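Hypothetical sugar binding protein (PDB 3SEE) is of unknown function but probably binds sugars through a galactose-binding-domain-like beta sandwich. Local coordinates at residues D44-I49 with S68-N73. Numbering follows the deposited sequence. Where two conformers were deposited one is given.
Sequences DGVTTI and SGAEKN. With NA (sodium ion), chain B.
Val-46 and Ala-70 meet at one edge of a galactose-binding-domain-like beta sandwich, where the loop entering edge strand 48-53 lies against the loop that leaves its antiparallel neighbour, strand 61-66. The tight part is small and mostly backbone. Gly-69 passes so close to the 45-46 turn that its CA donates a C-H...O contact to Gly-45 O at 3.3 Å, with an angle of 154° at the hydrogen. Beside it, the CB of Ala-70 rests 3.6 Å from Val-46 O and 3.8 Å from Val-46 CG1, the methyl that lies anti to the backbone N (chi1 169°). Val-46 O also comes within 3.1 Å of Ala-70 N, but the N-H points too far off for a hydrogen bond.

The solvent side is looser and is bridged by water 1, which accepts from Gly-69 N and donates only weakly to Val-46 O. Next along the chain, the Thr-47 hydroxyl joins the 44-47 loop to the end of strand 61-66: in one of its two conformers OG1 lies within hydrogen-bonding range of both Asp-66 O and Asn-67 OD1. The Thr-47 carbonyl, which also receives Asn-40 ND2, helps hold a sodium ion, whose other ligands here are two waters and the hydroxyl of exposed Thr-48. That hydroxyl sits beside its own backbone N (chi1 -62°), placing OG1 2.4 Å from the sodium ion.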
# COMPACT_ATOMS: atom_id res chain seq x y z
N ASP A 44 -9.96 16.08 -9.28
CA ASP A 44 -10.62 15.54 -10.46
C ASP A 44 -9.69 15.64 -11.65
O ASP A 44 -9.16 16.69 -11.95
CB ASP A 44 -11.92 16.32 -10.70
CG ASP A 44 -12.62 15.88 -11.96
OD1 ASP A 44 -12.29 16.43 -13.04
OD2 ASP A 44 -13.47 14.97 -11.86
N GLY A 45 -9.53 14.51 -12.35
CA GLY A 45 -8.75 14.43 -13.56
C GLY A 45 -7.31 13.99 -13.40
O GLY A 45 -6.64 13.70 -14.39
N VAL A 46 -6.80 13.91 -12.17
CA VAL A 46 -5.40 13.57 -11.94
C VAL A 46 -5.10 12.09 -12.18
O VAL A 46 -4.14 11.75 -12.89
CB VAL A 46 -4.97 13.99 -10.52
CG1 VAL A 46 -3.59 13.40 -10.13
CG2 VAL A 46 -4.92 15.54 -10.40
N THR A 47 -5.91 11.20 -11.60
CA THR A 47 -5.71 9.77 -11.76
C THR A 47 -7.05 9.07 -11.84
O THR A 47 -8.09 9.59 -11.41
CB THR A 47 -4.78 9.20 -10.64
OG1 THR A 47 -4.61 7.78 -10.82
CG2 THR A 47 -5.33 9.47 -9.25
N THR A 48 -7.04 7.88 -12.43
CA THR A 48 -8.21 7.01 -12.43
C THR A 48 -7.75 5.64 -11.98
O THR A 48 -6.80 5.09 -12.54
CB THR A 48 -8.81 6.91 -13.83
OG1 THR A 48 -9.25 8.23 -14.22
CG2 THR A 48 -10.00 5.93 -13.90
N ILE A 49 -8.42 5.10 -10.97
CA ILE A 49 -8.17 3.76 -10.47
C ILE A 49 -9.44 2.96 -10.74
O ILE A 49 -10.51 3.35 -10.24
CB ILE A 49 -7.82 3.78 -8.97
CG1 ILE A 49 -6.55 4.59 -8.72
CG2 ILE A 49 -7.66 2.36 -8.44
CD1 ILE A 49 -6.15 4.78 -7.27
N SER A 68 -2.16 9.09 -16.16
CA SER A 68 -2.03 9.90 -17.39
C SER A 68 -2.41 11.37 -17.20
O SER A 68 -1.81 12.27 -17.80
CB SER A 68 -2.91 9.32 -18.51
OG SER A 68 -2.39 8.06 -18.83
N GLY A 69 -3.41 11.64 -16.38
CA GLY A 69 -3.87 13.01 -16.14
C GLY A 69 -3.03 13.83 -15.19
O GLY A 69 -3.32 15.02 -14.99
N ALA A 70 -1.99 13.24 -14.59
CA ALA A 70 -1.31 13.90 -13.49
C ALA A 70 -0.26 14.94 -13.94
O ALA A 70 0.50 14.71 -14.85
CB ALA A 70 -0.70 12.85 -12.55
N GLU A 71 -0.24 16.09 -13.29
CA GLU A 71 0.82 17.09 -13.51
C GLU A 71 1.99 16.89 -12.54
O GLU A 71 3.08 17.41 -12.76
CB GLU A 71 0.26 18.52 -13.36
CG GLU A 71 -0.71 18.93 -14.49
CD GLU A 71 -1.46 20.24 -14.22
OE1 GLU A 71 -1.25 20.86 -13.15
OE2 GLU A 71 -2.26 20.63 -15.10
N LYS A 72 1.76 16.10 -11.49
CA LYS A 72 2.68 15.92 -10.38
C LYS A 72 2.50 14.48 -9.89
O LYS A 72 1.42 13.91 -10.09
CB LYS A 72 2.30 16.89 -9.26
CG LYS A 72 2.43 18.38 -9.62
CD LYS A 72 2.53 19.22 -8.38
N ASN A 73 3.48 13.92 -9.20
CA ASN A 73 3.26 12.63 -8.57
C ASN A 73 2.09 12.70 -7.60
O ASN A 73 1.81 13.75 -7.00
CB ASN A 73 4.51 12.18 -7.80
CG ASN A 73 5.70 11.91 -8.69
OD1 ASN A 73 5.60 11.79 -9.91
ND2 ASN A 73 6.87 11.81 -8.06
NA NA B . -9.78 10.18 -12.96
O HOH W 1 -5.46 9.74 -15.42
O HOH W 2 -8.00 11.01 -14.43
O HOH W 3 -11.33 11.17 -14.43